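PDB 4FUV: porin protein associated with imipenem resistance from Acinetobacter baumannii, which forms an eight-stranded beta-barrel in the outer membrane and may take part in uptake of ornithine and imipenem. Local coordinates for residues G85-N89 / R90-G94. Residues are numbered along the deposited sequence; the frame is centred on the assembly and turned at random.
Sequences GASTN and RWAQG. With C8E ((hydroxyethyloxy)tri(ethyloxy)octane), chain H.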
loop_
_atom_site.group_PDB
_atom_site.type_symbol
_atom_site.label_atom_id
_atom_site.label_comp_id
_atom_site.label_asym_id
_atom_site.label_seq_id
_atom_site.Cartn_x
_atom_site.Cartn_y
_atom_site.Cartn_z
ATOM N N GLY A 85 23.934 -22.858 20.038
ATOM C CA GLY A 85 23.251 -24.112 20.277
ATOM C C GLY A 85 23.212 -24.606 21.706
ATOM O O GLY A 85 22.284 -25.341 22.066
ATOM N N ALA A 86 24.203 -24.222 22.515
ATOM C CA ALA A 86 24.291 -24.714 23.894
ATOM C C ALA A 86 23.630 -23.756 24.874
ATOM O O ALA A 86 23.624 -24.002 26.085
ATOM C CB ALA A 86 25.758 -24.972 24.303
ATOM N N SER A 87 23.081 -22.663 24.352
ATOM C CA SER A 87 22.395 -21.686 25.190
ATOM C C SER A 87 21.074 -22.214 25.749
ATOM O O SER A 87 20.382 -22.985 25.096
ATOM C CB SER A 87 22.144 -20.396 24.409
ATOM O OG SER A 87 21.334 -19.508 25.150
ATOM N N THR A 88 20.734 -21.809 26.969
ATOM C CA THR A 88 19.433 -22.144 27.530
ATOM C C THR A 88 18.444 -21.057 27.137
ATOM O O THR A 88 17.257 -21.172 27.377
ATOM C CB THR A 88 19.457 -22.252 29.075
ATOM O OG1 THR A 88 19.807 -20.986 29.640
ATOM C CG2 THR A 88 20.443 -23.297 29.532
ATOM N N ASN A 89 18.938 -19.983 26.545
ATOM C CA ASN A 89 18.035 -18.937 26.096
ATOM C C ASN A 89 17.309 -19.465 24.859
ATOM O O ASN A 89 17.945 -19.961 23.930
ATOM C CB ASN A 89 18.796 -17.648 25.800
ATOM C CG ASN A 89 17.873 -16.506 25.432
ATOM O OD1 ASN A 89 17.432 -16.393 24.290
ATOM N ND2 ASN A 89 17.566 -15.657 26.404
ATOM N N ARG A 90 15.982 -19.404 24.872
ATOM C CA ARG A 90 15.189 -20.070 23.842
ATOM C C ARG A 90 15.299 -19.371 22.483
ATOM O O ARG A 90 15.271 -20.021 21.441
ATOM C CB ARG A 90 13.729 -20.201 24.294
ATOM C CG ARG A 90 12.757 -19.303 23.558
ATOM C CD ARG A 90 11.605 -18.855 24.441
ATOM N NE ARG A 90 10.931 -19.968 25.094
ATOM C CZ ARG A 90 11.039 -20.243 26.388
ATOM N NH1 ARG A 90 11.791 -19.476 27.164
ATOM N NH2 ARG A 90 10.395 -21.276 26.905
ATOM N N TRP A 91 15.438 -18.051 22.486
ATOM C CA TRP A 91 15.612 -17.333 21.224
ATOM C C TRP A 91 16.964 -17.662 20.606
ATOM O O TRP A 91 17.052 -18.011 19.424
ATOM C CB TRP A 91 15.443 -15.831 21.441
ATOM C CG TRP A 91 14.286 -15.530 22.324
ATOM C CD1 TRP A 91 14.319 -14.909 23.537
ATOM C CD2 TRP A 91 12.913 -15.872 22.088
ATOM N NE1 TRP A 91 13.052 -14.827 24.062
ATOM C CE2 TRP A 91 12.174 -15.409 23.192
ATOM C CE3 TRP A 91 12.244 -16.520 21.046
ATOM C CZ2 TRP A 91 10.791 -15.574 23.282
ATOM C CZ3 TRP A 91 10.876 -16.680 21.138
ATOM C CH2 TRP A 91 10.164 -16.211 22.249
ATOM N N ALA A 92 18.016 -17.590 21.416
ATOM C CA ALA A 92 19.368 -17.875 20.941
ATOM C C ALA A 92 19.529 -19.308 20.425
ATOM O O ALA A 92 20.118 -19.517 19.371
ATOM C CB ALA A 92 20.383 -17.598 22.019
ATOM N N GLN A 93 19.034 -20.284 21.182
ATOM C CA GLN A 93 19.151 -21.700 20.794
ATOM C C GLN A 93 18.407 -22.003 19.488
ATOM O O GLN A 93 18.811 -22.887 18.717
ATOM C CB GLN A 93 18.653 -22.620 21.920
ATOM C CG GLN A 93 18.932 -24.122 21.709
ATOM C CD GLN A 93 17.910 -24.803 20.799
ATOM O OE1 GLN A 93 16.786 -24.313 20.633
ATOM N NE2 GLN A 93 18.301 -25.929 20.194
ATOM N N GLY A 94 17.336 -21.257 19.244
ATOM C CA GLY A 94 16.485 -21.479 18.081
ATOM C C GLY A 94 17.018 -20.948 16.763
ATOM O O GLY A 94 16.483 -21.272 15.687
HETATM C C1 C8E H . 22.596 -12.195 18.188
HETATM C C2 C8E H . 21.913 -13.484 18.652
HETATM C C3 C8E H . 21.513 -13.391 20.121
HETATM C C4 C8E H . 20.095 -13.903 20.355
HETATM C C5 C8E H . 19.847 -14.109 21.852
HETATM C C6 C8E H . 18.540 -13.440 22.280
HETATM O O HOH W 1 21.084 -27.001 20.351
#
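An asparagine N-cap starts the one-turn helix 90-94, which sits in the turn joining barrel strands 64-81 and 95-114. Asn89 holds CG anti to its own nitrogen (chi1 -176°), and this brings OD1 to the N-terminal end of the helix, facing its first N-H groups. There OD1 accepts from Ala92 N at 3.2 Å; the bond is nearly straight, with an N-H angle of 168°, and the donor lies in the carbonyl plane, on a lone pair. The second bond to OD1, from Trp91 N, is weak, its N-H angle being only 123°. The backbone of Asn89 contributes as well: its O receives Gln93 N at 3.0 Å, the i to i+4 spacing of an alpha-turn.

Two residues earlier, Ser87 OG accepts from Asn89 N at 2.8 Å, which defines an ST turn, and OG also lies 3.8 Å from the methyl CB of Ala92. Gln93 runs alongside the loop, with CB 3.6 Å from Ser87 O; the bend at chi2 turns its amide so that a water can bridge NE2 to Gly85 O. The C8E alkyl chain lies against this end of the helix, its C5 3.5 Å from Ala92 CB and its C6 3.7 Å from Asn89 OD1. In the loop after strand 147-154, Ile158 O accepts from Arg90 NH2, and Ala155 bonds Gly94 through the backbone.

Capping at OD1 thus gives the Ala92 N-H a good acceptor and that of Trp91 a weak one beside an apolar detergent tail, while the ST turn fixes the backbone leading into the cap.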